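Local coordinates for BldN (Streptomyces venezuelae, PDB 6DXO), which probably serves as the cytoplasmic, sigma-binding segment of the membrane anti-sigma factor RsbN, bound here to the ECF sigma factor BldN and presumably holding it inactive, at residues K63-Q66 with R67-V71; Q40-L43 with L44-S48; N12-A15 with Q16-D20; Q57-P60 with E61-V64. All coordinates share one frame; numbering follows the deposited sequence.

Contact 1 (K63-Q66 with R67-V71); sequences KVVQ and RAQLV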
ATOM      1  N   LYS B  63      -0.436  -6.096  -2.631  1.00 12.50           N
ATOM      2  CA  LYS B  63      -0.684  -5.649  -1.251  1.00 13.02           C
ATOM      3  C   LYS B  63      -0.288  -6.703  -0.217  1.00 15.28           C
ATOM      4  O   LYS B  63       0.239  -6.378   0.863  1.00 13.23           O
ATOM      5  CB  LYS B  63      -2.151  -5.274  -1.052  1.00 13.59           C
ATOM      6  CG  LYS B  63      -2.579  -3.984  -1.720  1.00 19.32           C
ATOM      7  CD  LYS B  63      -3.963  -3.603  -1.194  1.00 27.40           C
ATOM      8  CE  LYS B  63      -4.411  -2.237  -1.679  1.00 43.47           C
ATOM      9  NZ  LYS B  63      -3.981  -1.174  -0.734  1.00 52.98           N
ATOM     10  N   VAL B  64      -0.586  -7.971  -0.503  1.00 17.16           N
ATOM     11  CA  VAL B  64      -0.247  -9.013   0.466  1.00 15.36           C
ATOM     12  C   VAL B  64       1.253  -9.005   0.761  1.00 16.81           C
ATOM     13  O   VAL B  64       1.679  -9.028   1.915  1.00 15.01           O
ATOM     14  CB  VAL B  64      -0.671 -10.415  -0.020  1.00 16.39           C
ATOM     15  CG1 VAL B  64      -0.318 -11.462   1.039  1.00 18.34           C
ATOM     16  CG2 VAL B  64      -2.159 -10.417  -0.330  1.00 17.75           C
ATOM     17  N   VAL B  65       2.057  -8.924  -0.292  1.00 13.52           N
ATOM     18  CA  VAL B  65       3.495  -9.048  -0.139  1.00 17.38           C
ATOM     19  C   VAL B  65       4.070  -7.786   0.494  1.00 17.09           C
ATOM     20  O   VAL B  65       4.905  -7.856   1.415  1.00 17.11           O
ATOM     21  CB  VAL B  65       4.190  -9.332  -1.477  1.00 19.73           C
ATOM     22  CG1 VAL B  65       5.692  -9.304  -1.311  1.00 20.44           C
ATOM     23  CG2 VAL B  65       3.761 -10.706  -2.029  1.00 22.83           C
ATOM     24  N   GLN B  66       3.603  -6.633   0.033  1.00 15.54           N
ATOM     25  CA  GLN B  66       4.117  -5.373   0.596  1.00 15.00           C
ATOM     26  C   GLN B  66       3.793  -5.252   2.079  1.00 15.90           C
ATOM     27  O   GLN B  66       4.633  -4.837   2.871  1.00 19.28           O
ATOM     28  CB  GLN B  66       3.569  -4.165  -0.150  1.00 18.77           C
ATOM     29  CG  GLN B  66       4.011  -4.140  -1.613  1.00 19.49           C
ATOM     30  CD  GLN B  66       3.727  -2.815  -2.319  1.00 18.53           C
ATOM     31  OE1 GLN B  66       2.855  -2.036  -1.911  1.00 20.54           O
ATOM     32  NE2 GLN B  66       4.450  -2.573  -3.405  1.00 23.71           N
ATOM     33  N   ARG B  67       2.557  -5.566   2.443  1.00 16.54           N
ATOM     34  CA  ARG B  67       2.143  -5.498   3.847  1.00 14.22           C
ATOM     35  C   ARG B  67       3.004  -6.419   4.708  1.00 21.88           C
ATOM     36  O   ARG B  67       3.418  -6.047   5.811  1.00 18.37           O
ATOM     37  CB  ARG B  67       0.651  -5.853   3.994  1.00 19.33           C
ATOM     38  CG  ARG B  67       0.058  -5.529   5.393  1.00 17.33           C
ATOM     39  CD  ARG B  67      -1.336  -6.138   5.569  1.00 17.15           C
ATOM     40  NE  ARG B  67      -2.113  -5.481   6.617  1.00 17.87           N
ATOM     41  CZ  ARG B  67      -2.046  -5.781   7.915  1.00 21.53           C
ATOM     42  NH1 ARG B  67      -1.233  -6.737   8.335  1.00 21.24           N
ATOM     43  NH2 ARG B  67      -2.777  -5.103   8.793  1.00 19.78           N
ATOM     44  N   ALA B  68       3.246  -7.633   4.220  1.00 19.12           N
ATOM     45  CA  ALA B  68       4.063  -8.590   4.952  1.00 22.40           C
ATOM     46  C   ALA B  68       5.500  -8.077   5.075  1.00 24.56           C
ATOM     47  O   ALA B  68       6.118  -8.174   6.136  1.00 22.55           O
ATOM     48  CB  ALA B  68       4.026  -9.965   4.280  1.00 18.37           C
ATOM     49  N   GLN B  69       6.026  -7.506   3.993  1.00 19.28           N
ATOM     50  CA  GLN B  69       7.360  -6.903   4.042  1.00 19.11           C
ATOM     51  C   GLN B  69       7.432  -5.810   5.112  1.00 20.55           C
ATOM     52  O   GLN B  69       8.436  -5.683   5.812  1.00 22.02           O
ATOM     53  CB  GLN B  69       7.748  -6.300   2.686  1.00 22.73           C
ATOM     54  CG  GLN B  69       8.257  -7.297   1.646  1.00 37.48           C
ATOM     55  CD  GLN B  69       8.665  -6.616   0.347  1.00 45.94           C
ATOM     56  OE1 GLN B  69       9.826  -6.677  -0.066  1.00 52.20           O
ATOM     57  NE2 GLN B  69       7.708  -5.961  -0.302  1.00 40.89           N
ATOM     58  N   LEU B  70       6.380  -5.015   5.240  1.00 19.66           N
ATOM     59  CA  LEU B  70       6.432  -3.903   6.197  1.00 17.14           C
ATOM     60  C   LEU B  70       6.308  -4.378   7.647  1.00 21.25           C
ATOM     61  O   LEU B  70       6.999  -3.878   8.557  1.00 23.44           O
ATOM     62  CB  LEU B  70       5.338  -2.901   5.869  1.00 20.35           C
ATOM     63  CG  LEU B  70       5.613  -2.219   4.534  1.00 18.07           C
ATOM     64  CD1 LEU B  70       4.348  -1.691   3.904  1.00 26.91           C
ATOM     65  CD2 LEU B  70       6.632  -1.059   4.792  1.00 21.02           C
ATOM     66  N   VAL B  71       5.429  -5.343   7.869  1.00 21.19           N
ATOM     67  CA  VAL B  71       5.246  -5.892   9.208  1.00 23.84           C
ATOM     68  C   VAL B  71       6.532  -6.583   9.659  1.00 30.18           C
ATOM     69  O   VAL B  71       6.951  -6.435  10.806  1.00 26.85           O
ATOM     70  CB  VAL B  71       4.017  -6.851   9.278  1.00 27.71           C
ATOM     71  CG1 VAL B  71       3.923  -7.521  10.648  1.00 30.77           C
ATOM     72  CG2 VAL B  71       2.737  -6.074   9.003  1.00 30.63           C
TER
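Four backbone hydrogen bonds carry the turn from K63 to L70. R67 N donates to K63 O and A68 N to V64 O. Q69 N reaches V65 O at 2.8 Å and L70 N reaches Q66 O at 2.9 Å; the first of these two is the straighter, with N-H...O angles of 163° and 146°.

Side-chain atoms pack against the same carbonyls by van der Waals contact. CG of Q69 comes within 3.4 Å of V65 O because chi1 (-80°) sets it beside its own backbone N and so back toward the preceding turn. The rest of the chain is extended, which brings NE2 alongside CG1 of V65 at 4.0 Å, the two side chains slanting past each other. L70 behaves in the same way, its CD1 lying 3.3 Å from Q66 O.

This is the middle of helix 60-78, a helix that lies against the sigma factor. Small A68 adds little bulk to the helix, its CB resting 3.5 Å from V64 O, whereas V65, Q69 and L70 pack on T108, L93 and Y19 of the sigma chain.

The polar ends of K63, Q66 and R67 leave the turn. K63 forms a salt bridge with D24 of the sigma chain, and R67, extended from CG to NE, uses NH2 for E13 and NE for D20 of that chain. Long basic side chains suit this place, since they span to acids on the partner. The buried amide of Q66 is satisfied at both ends: OE1 by the hydroxyl of Y19, NE2 by the carbonyl of E41, both in the sigma chain.

Contact 2 (Q40-L43 with L44-S48); sequences QGKL and LALAS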
ATOM      1  N   GLN B  40     -25.454  24.033  -0.528  1.00 77.78           N
ATOM      2  CA  GLN B  40     -24.340  23.203  -0.079  1.00 65.62           C
ATOM      3  C   GLN B  40     -24.577  21.725  -0.386  1.00 63.62           C
ATOM      4  O   GLN B  40     -23.629  20.949  -0.517  1.00 63.05           O
ATOM      5  CB  GLN B  40     -24.108  23.383   1.420  1.00 59.88           C
ATOM      6  CG  GLN B  40     -22.830  22.744   1.923  1.00 63.89           C
ATOM      7  CD  GLN B  40     -22.849  22.505   3.418  1.00 67.38           C
ATOM      8  OE1 GLN B  40     -21.946  22.929   4.138  1.00 68.31           O
ATOM      9  NE2 GLN B  40     -23.880  21.814   3.890  1.00 68.03           N
ATOM     10  N   GLY B  41     -25.846  21.340  -0.485  1.00 58.54           N
ATOM     11  CA  GLY B  41     -26.202  19.971  -0.806  1.00 55.93           C
ATOM     12  C   GLY B  41     -25.851  19.626  -2.240  1.00 53.58           C
ATOM     13  O   GLY B  41     -25.554  18.476  -2.562  1.00 51.01           O
ATOM     14  N   LYS B  42     -25.889  20.630  -3.109  1.00 52.20           N
ATOM     15  CA  LYS B  42     -25.523  20.430  -4.501  1.00 57.33           C
ATOM     16  C   LYS B  42     -24.010  20.271  -4.611  1.00 57.20           C
ATOM     17  O   LYS B  42     -23.515  19.437  -5.366  1.00 59.72           O
ATOM     18  CB  LYS B  42     -26.012  21.594  -5.365  1.00 62.52           C
ATOM     19  CG  LYS B  42     -25.775  21.397  -6.856  1.00 67.00           C
ATOM     20  CD  LYS B  42     -26.336  20.065  -7.338  1.00 73.18           C
ATOM     21  CE  LYS B  42     -26.024  19.837  -8.810  1.00 75.78           C
ATOM     22  NZ  LYS B  42     -26.547  18.529  -9.306  1.00 76.55           N
ATOM     23  N   LEU B  43     -23.282  21.071  -3.840  1.00 58.80           N
ATOM     24  CA  LEU B  43     -21.827  21.004  -3.830  1.00 52.93           C
ATOM     25  C   LEU B  43     -21.355  19.627  -3.384  1.00 44.92           C
ATOM     26  O   LEU B  43     -20.468  19.035  -3.999  1.00 43.12           O
ATOM     27  CB  LEU B  43     -21.248  22.083  -2.916  1.00 51.33           C
ATOM     28  CG  LEU B  43     -21.592  23.526  -3.284  1.00 47.99           C
ATOM     29  CD1 LEU B  43     -20.926  24.489  -2.313  1.00 47.40           C
ATOM     30  CD2 LEU B  43     -21.183  23.833  -4.717  1.00 51.50           C
ATOM     31  N   LEU B  44     -21.951  19.121  -2.312  1.00 43.94           N
ATOM     32  CA  LEU B  44     -21.591  17.813  -1.784  1.00 46.63           C
ATOM     33  C   LEU B  44     -21.895  16.709  -2.791  1.00 45.40           C
ATOM     34  O   LEU B  44     -21.141  15.747  -2.911  1.00 46.12           O
ATOM     35  CB  LEU B  44     -22.320  17.543  -0.465  1.00 53.81           C
ATOM     36  CG  LEU B  44     -21.817  18.315   0.760  1.00 61.85           C
ATOM     37  CD1 LEU B  44     -22.767  18.158   1.940  1.00 58.49           C
ATOM     38  CD2 LEU B  44     -20.408  17.870   1.139  1.00 64.84           C
ATOM     39  N   ALA B  45     -22.996  16.863  -3.518  1.00 40.81           N
ATOM     40  CA  ALA B  45     -23.397  15.876  -4.513  1.00 42.99           C
ATOM     41  C   ALA B  45     -22.390  15.816  -5.655  1.00 40.72           C
ATOM     42  O   ALA B  45     -22.112  14.740  -6.198  1.00 39.52           O
ATOM     43  CB  ALA B  45     -24.794  16.189  -5.046  1.00 45.08           C
ATOM     44  N   LEU B  46     -21.850  16.974  -6.021  1.00 40.31           N
ATOM     45  CA  LEU B  46     -20.852  17.045  -7.077  1.00 42.53           C
ATOM     46  C   LEU B  46     -19.550  16.384  -6.627  1.00 42.15           C
ATOM     47  O   LEU B  46     -18.949  15.609  -7.372  1.00 31.91           O
ATOM     48  CB  LEU B  46     -20.608  18.497  -7.494  1.00 47.51           C
ATOM     49  CG  LEU B  46     -21.812  19.214  -8.107  1.00 51.00           C
ATOM     50  CD1 LEU B  46     -21.552  20.708  -8.242  1.00 49.91           C
ATOM     51  CD2 LEU B  46     -22.167  18.605  -9.455  1.00 53.41           C
ATOM     52  N   ALA B  47     -19.124  16.690  -5.403  1.00 41.50           N
ATOM     53  CA  ALA B  47     -17.916  16.090  -4.847  1.00 37.91           C
ATOM     54  C   ALA B  47     -18.058  14.576  -4.730  1.00 34.87           C
ATOM     55  O   ALA B  47     -17.105  13.835  -4.977  1.00 35.16           O
ATOM     56  CB  ALA B  47     -17.586  16.700  -3.496  1.00 35.79           C
ATOM     57  N   SER B  48     -19.244  14.118  -4.340  1.00 32.69           N
ATOM     58  CA  SER B  48     -19.503  12.680  -4.254  1.00 41.46           C
ATOM     59  C   SER B  48     -19.504  12.046  -5.640  1.00 33.99           C
ATOM     60  O   SER B  48     -19.040  10.923  -5.821  1.00 32.67           O
ATOM     61  CB  SER B  48     -20.830  12.399  -3.544  1.00 44.72           C
ATOM     62  OG  SER B  48     -20.725  12.637  -2.151  1.00 52.40           O
TER
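The flat carboxamide of Q40 lies with its NE2 end 4.3 Å from CD1 of L44, one turn further on, while its OE1 packs against the backbone of A13 in helix 3-20. The other flat groups here are peptide units at the start of helix 41-51. A45 N meets G41 O from above the carbonyl plane, 38° out of it, at 3.2 Å. L44 N bonds to Q40 O with less tilt, and A47 N makes the straightest bond of the turn, to L43 O, with an N-H...O angle of 166°.

One side of the helix, with L43, L44 and A47, packs on helix 3-20, where these residues touch F14, A17 and L18; a small alanine at 47 lets the two helices come near each other there.

On another side, K42 and L46 slant past one another. The lysine chain bends at chi2 (53°), which directs its methylenes forward along the helix, so CE lies 4.1 Å from CD2 of L46. A long aliphatic shaft with a charged end fits this exposed position: it brushes a leucine and still ends in a group at ease in water. L46 in turn leans back over the peptide of K42, its N bonded to K42 O at 3.0 Å and its CG 3.2 Å from that same oxygen.

Contact 3 (N12-A15 with Q16-D20); sequences NAFA and QALED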
ATOM      1  N   ASN B  12     -15.630  26.716   5.185  1.00 41.99           N
ATOM      2  CA  ASN B  12     -15.340  25.852   6.329  1.00 43.64           C
ATOM      3  C   ASN B  12     -16.455  24.840   6.604  1.00 47.68           C
ATOM      4  O   ASN B  12     -16.198  23.732   7.070  1.00 52.80           O
ATOM      5  CB  ASN B  12     -15.056  26.686   7.581  1.00 53.74           C
ATOM      6  CG  ASN B  12     -13.786  27.513   7.458  1.00 56.84           C
ATOM      7  OD1 ASN B  12     -12.778  27.055   6.916  1.00 52.58           O
ATOM      8  ND2 ASN B  12     -13.832  28.741   7.962  1.00 58.37           N
ATOM      9  N   ALA B  13     -17.693  25.226   6.309  1.00 47.60           N
ATOM     10  CA  ALA B  13     -18.836  24.335   6.473  1.00 44.53           C
ATOM     11  C   ALA B  13     -18.774  23.206   5.449  1.00 43.29           C
ATOM     12  O   ALA B  13     -19.037  22.044   5.764  1.00 39.60           O
ATOM     13  CB  ALA B  13     -20.134  25.107   6.324  1.00 48.50           C
ATOM     14  N   PHE B  14     -18.426  23.565   4.219  1.00 40.58           N
ATOM     15  CA  PHE B  14     -18.278  22.592   3.151  1.00 37.21           C
ATOM     16  C   PHE B  14     -17.169  21.605   3.506  1.00 28.58           C
ATOM     17  O   PHE B  14     -17.343  20.397   3.386  1.00 40.43           O
ATOM     18  CB  PHE B  14     -17.989  23.309   1.833  1.00 38.62           C
ATOM     19  CG  PHE B  14     -17.858  22.391   0.648  1.00 33.74           C
ATOM     20  CD1 PHE B  14     -16.717  22.420  -0.139  1.00 32.58           C
ATOM     21  CD2 PHE B  14     -18.876  21.506   0.313  1.00 38.77           C
ATOM     22  CE1 PHE B  14     -16.590  21.581  -1.240  1.00 34.59           C
ATOM     23  CE2 PHE B  14     -18.754  20.666  -0.788  1.00 37.79           C
ATOM     24  CZ  PHE B  14     -17.612  20.706  -1.562  1.00 35.35           C
ATOM     25  N   ALA B  15     -16.035  22.125   3.961  1.00 33.86           N
ATOM     26  CA  ALA B  15     -14.915  21.278   4.344  1.00 36.94           C
ATOM     27  C   ALA B  15     -15.366  20.254   5.375  1.00 44.15           C
ATOM     28  O   ALA B  15     -15.096  19.062   5.244  1.00 40.33           O
ATOM     29  CB  ALA B  15     -13.765  22.126   4.895  1.00 40.88           C
ATOM     30  N   GLN B  16     -16.068  20.731   6.399  1.00 52.79           N
ATOM     31  CA  GLN B  16     -16.549  19.863   7.468  1.00 51.25           C
ATOM     32  C   GLN B  16     -17.563  18.840   6.960  1.00 53.44           C
ATOM     33  O   GLN B  16     -17.583  17.697   7.412  1.00 58.57           O
ATOM     34  CB  GLN B  16     -17.160  20.692   8.600  1.00 53.20           C
ATOM     35  CG  GLN B  16     -17.555  19.863   9.800  1.00 58.07           C
ATOM     36  CD  GLN B  16     -16.384  19.093  10.377  1.00 59.79           C
ATOM     37  OE1 GLN B  16     -16.520  17.934  10.768  1.00 63.68           O
ATOM     38  NE2 GLN B  16     -15.227  19.738  10.436  1.00 63.97           N
ATOM     39  N   ALA B  17     -18.403  19.261   6.021  1.00 48.79           N
ATOM     40  CA  ALA B  17     -19.380  18.370   5.411  1.00 43.78           C
ATOM     41  C   ALA B  17     -18.703  17.260   4.602  1.00 50.05           C
ATOM     42  O   ALA B  17     -19.121  16.104   4.654  1.00 46.80           O
ATOM     43  CB  ALA B  17     -20.334  19.155   4.536  1.00 41.46           C
ATOM     44  N   LEU B  18     -17.660  17.611   3.853  1.00 52.27           N
ATOM     45  CA  LEU B  18     -16.954  16.622   3.041  1.00 49.08           C
ATOM     46  C   LEU B  18     -16.395  15.508   3.913  1.00 52.01           C
ATOM     47  O   LEU B  18     -16.559  14.326   3.604  1.00 57.60           O
ATOM     48  CB  LEU B  18     -15.828  17.272   2.237  1.00 42.30           C
ATOM     49  CG  LEU B  18     -16.264  18.131   1.052  1.00 41.78           C
ATOM     50  CD1 LEU B  18     -15.090  18.935   0.522  1.00 44.21           C
ATOM     51  CD2 LEU B  18     -16.874  17.270  -0.044  1.00 36.07           C
ATOM     52  N   GLU B  19     -15.733  15.888   4.999  1.00 53.15           N
ATOM     53  CA  GLU B  19     -15.226  14.914   5.955  1.00 57.46           C
ATOM     54  C   GLU B  19     -16.343  13.950   6.346  1.00 57.68           C
ATOM     55  O   GLU B  19     -16.161  12.732   6.335  1.00 60.96           O
ATOM     56  CB  GLU B  19     -14.676  15.616   7.199  1.00 52.99           C
ATOM     57  CG  GLU B  19     -13.457  16.486   6.943  1.00 60.62           C
ATOM     58  CD  GLU B  19     -12.974  17.204   8.189  1.00 70.96           C
ATOM     59  OE1 GLU B  19     -13.810  17.520   9.063  1.00 76.71           O
ATOM     60  OE2 GLU B  19     -11.754  17.450   8.299  1.00 73.06           O
ATOM     61  N   ASP B  20     -17.500  14.509   6.685  1.00 55.08           N
ATOM     62  CA  ASP B  20     -18.651  13.710   7.077  1.00 58.42           C
ATOM     63  C   ASP B  20     -19.059  12.783   5.945  1.00 61.16           C
ATOM     64  O   ASP B  20     -19.383  11.618   6.167  1.00 60.42           O
ATOM     65  CB  ASP B  20     -19.826  14.614   7.453  1.00 64.22           C
ATOM     66  CG  ASP B  20     -19.623  15.318   8.783  1.00 64.98           C
ATOM     67  OD1 ASP B  20     -18.496  15.276   9.318  1.00 63.22           O
ATOM     68  OD2 ASP B  20     -20.593  15.920   9.288  1.00 68.01           O
TER
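F14 O is held by L18 N at 2.8 Å, the shortest hydrogen bond of this turn, with the donor nearly along the C=O axis (C=O...N 165°). CG of L18 closes in on the same oxygen, 3.4 Å away. The pair sits one turn apart near the C-terminal end of helix 3-20, an amphipathic helix whose apolar stripe is turned to helix 41-51. The bonds from Q16 N to N12 O, A17 N to A13 O and E19 N to A15 O continue the alpha-helical pattern.

F14 and L18 make the main side-chain contact. With CG of F14 anti to the backbone N (chi1 -178°), the ring swings beside its own carbonyl carbon and comes over the next turn, where the leucine lies across one face. This is a CH-pi contact: CD1 of L18 stands 3.8 Å from the ring centroid, 24° off the normal and displaced toward the rim. CD2 reaches the ring too, touching CZ and CE2.

A branched leucine suits this place, since one methyl can lie on the ring while A47 of helix 41-51 packs on the same side chain. The phenylalanine ring also meets L43 and L44 of that helix. A17 is small, which allows L44 and Q40 to come close to helix 3-20. Its CB is 3.4 Å from A13 O. On the exposed side, E19 runs back along the helix, bringing its CG to 3.5 Å from A15 O.

Contact 4 (Q57-P60 with E61-V64); sequences QLDP and EVKV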
ATOM      1  N   GLN B  57      -6.268   0.871  -8.665  1.00 46.20           N
ATOM      2  CA  GLN B  57      -6.126   0.123  -7.429  1.00 46.58           C
ATOM      3  C   GLN B  57      -4.856  -0.711  -7.432  1.00 28.82           C
ATOM      4  O   GLN B  57      -4.500  -1.318  -8.448  1.00 27.28           O
ATOM      5  CB  GLN B  57      -7.339  -0.788  -7.233  1.00 56.91           C
ATOM      6  CG  GLN B  57      -8.671  -0.056  -7.294  1.00 65.95           C
ATOM      7  CD  GLN B  57      -9.853  -0.990  -7.166  1.00 68.54           C
ATOM      8  OE1 GLN B  57      -9.924  -1.795  -6.238  1.00 68.36           O
ATOM      9  NE2 GLN B  57     -10.786  -0.895  -8.105  1.00 69.89           N
ATOM     10  N   LEU B  58      -4.168  -0.718  -6.297  1.00 27.12           N
ATOM     11  CA  LEU B  58      -3.014  -1.586  -6.099  1.00 26.10           C
ATOM     12  C   LEU B  58      -3.489  -3.018  -6.192  1.00 18.08           C
ATOM     13  O   LEU B  58      -4.491  -3.366  -5.573  1.00 18.66           O
ATOM     14  CB  LEU B  58      -2.420  -1.369  -4.708  1.00 23.33           C
ATOM     15  CG  LEU B  58      -1.122  -0.591  -4.514  1.00 31.16           C
ATOM     16  CD1 LEU B  58      -0.821  -0.439  -3.021  1.00 25.97           C
ATOM     17  CD2 LEU B  58       0.019  -1.272  -5.229  1.00 26.68           C
ATOM     18  N   ASP B  59      -2.774  -3.832  -6.967  1.00 20.33           N
ATOM     19  CA  ASP B  59      -3.074  -5.248  -7.117  1.00 20.37           C
ATOM     20  C   ASP B  59      -3.212  -5.907  -5.743  1.00 22.73           C
ATOM     21  O   ASP B  59      -2.328  -5.786  -4.917  1.00 17.63           O
ATOM     22  CB  ASP B  59      -1.918  -5.885  -7.889  1.00 24.12           C
ATOM     23  CG  ASP B  59      -2.133  -7.346  -8.182  1.00 38.83           C
ATOM     24  OD1 ASP B  59      -2.790  -8.031  -7.377  1.00 51.35           O
ATOM     25  OD2 ASP B  59      -1.625  -7.818  -9.223  1.00 44.58           O
ATOM     26  N   PRO B  60      -4.320  -6.620  -5.510  1.00 24.61           N
ATOM     27  CA  PRO B  60      -4.462  -7.317  -4.220  1.00 23.05           C
ATOM     28  C   PRO B  60      -3.276  -8.193  -3.860  1.00 17.51           C
ATOM     29  O   PRO B  60      -2.840  -8.149  -2.717  1.00 20.51           O
ATOM     30  CB  PRO B  60      -5.706  -8.181  -4.418  1.00 28.15           C
ATOM     31  CG  PRO B  60      -6.506  -7.456  -5.441  1.00 35.04           C
ATOM     32  CD  PRO B  60      -5.516  -6.775  -6.357  1.00 30.35           C
ATOM     33  N   GLU B  61      -2.755  -8.996  -4.786  1.00 15.71           N
ATOM     34  CA  GLU B  61      -1.648  -9.870  -4.405  1.00 14.81           C
ATOM     35  C   GLU B  61      -0.343  -9.115  -4.135  1.00 20.21           C
ATOM     36  O   GLU B  61       0.483  -9.543  -3.330  1.00 23.99           O
ATOM     37  CB  GLU B  61      -1.471 -11.021  -5.403  1.00 33.27           C
ATOM     38  CG  GLU B  61      -2.670 -11.987  -5.396  1.00 38.83           C
ATOM     39  CD  GLU B  61      -3.099 -12.415  -3.986  1.00 36.65           C
ATOM     40  OE1 GLU B  61      -2.295 -13.066  -3.290  1.00 40.38           O
ATOM     41  OE2 GLU B  61      -4.242 -12.110  -3.569  1.00 29.43           O
ATOM     42  N   VAL B  62      -0.171  -7.969  -4.782  1.00 19.00           N
ATOM     43  CA  VAL B  62       0.932  -7.079  -4.413  1.00 17.11           C
ATOM     44  C   VAL B  62       0.771  -6.522  -2.984  1.00 17.07           C
ATOM     45  O   VAL B  62       1.739  -6.466  -2.221  1.00 17.12           O
ATOM     46  CB  VAL B  62       1.066  -5.938  -5.423  1.00 20.70           C
ATOM     47  CG1 VAL B  62       2.122  -4.942  -4.981  1.00 23.12           C
ATOM     48  CG2 VAL B  62       1.401  -6.524  -6.795  1.00 24.16           C
ATOM     49  N   LYS B  63      -0.436  -6.096  -2.631  1.00 12.50           N
ATOM     50  CA  LYS B  63      -0.684  -5.649  -1.251  1.00 13.02           C
ATOM     51  C   LYS B  63      -0.288  -6.703  -0.217  1.00 15.28           C
ATOM     52  O   LYS B  63       0.239  -6.378   0.863  1.00 13.23           O
ATOM     53  CB  LYS B  63      -2.151  -5.274  -1.052  1.00 13.59           C
ATOM     54  CG  LYS B  63      -2.579  -3.984  -1.720  1.00 19.32           C
ATOM     55  CD  LYS B  63      -3.963  -3.603  -1.194  1.00 27.40           C
ATOM     56  CE  LYS B  63      -4.411  -2.237  -1.679  1.00 43.47           C
ATOM     57  NZ  LYS B  63      -3.981  -1.174  -0.734  1.00 52.98           N
ATOM     58  N   VAL B  64      -0.586  -7.971  -0.503  1.00 17.16           N
ATOM     59  CA  VAL B  64      -0.247  -9.013   0.466  1.00 15.36           C
ATOM     60  C   VAL B  64       1.253  -9.005   0.761  1.00 16.81           C
ATOM     61  O   VAL B  64       1.679  -9.028   1.915  1.00 15.01           O
ATOM     62  CB  VAL B  64      -0.671 -10.415  -0.020  1.00 16.39           C
ATOM     63  CG1 VAL B  64      -0.318 -11.462   1.039  1.00 18.34           C
ATOM     64  CG2 VAL B  64      -2.159 -10.417  -0.330  1.00 17.75           C
TER
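An aspartate N-cap begins helix 60-78, with D59 as the capping residue and P60 as the first residue of the helix. OD1 of D59 accepts from E61 N at 2.8 Å. The bond is bent, with an N-H...O angle of 137°, and uses the anti side of the carboxylate, 34° out of its plane. CG of D59 stands anti to its backbone N (chi1 -177°), which carries the carboxylate forward to the start of the helix. The negative charge would also be expected to interact favourably with the positive end of the helix dipole.

Proline fits the first turn well: its nitrogen has no hydrogen to offer, and none is needed where no preceding turn exists to accept it. The regular pattern then starts at once, K63 N bonding to D59 O at 3.0 Å and V64 N to P60 O.

Apolar groups close the turn beside the cap. CB of D59 meets CG2 of V62 at 3.6 Å, the two side chains crossing at about a right angle, so the aspartate contributes a methylene as well as its charge. L58, just before the cap, is buried and points to the helix; its CD2 lies 4.2 Å from CG1 of V62, and it packs on Y27 of the sigma chain. V64 and E61 pack on T108 of that chain.

The methylenes of K63 lie against L58 while its ammonium end goes to D24 of the sigma chain; CE of K63 is 3.7 Å from CB of L58.

In the fold
The four contacts fall into two groups on opposite sides of the chain's centre. Contacts 2 and 3 are surface turns whose helices, 41-51 and 3-20, pack on each other; leucine, alanine and phenylalanine join them, and no other protein chain of the assembly touches these segments. Contacts 1 and 4 are partly buried and share K63 and V64 of helix 60-78. Contact 4 starts that helix with an aspartate cap. In contact 1 the two segments are joined by backbone bonds, while charged side chains and a glutamine amide reach outward to partners on the sigma factor. About 34 Å separates the centres of contacts 1 and 3.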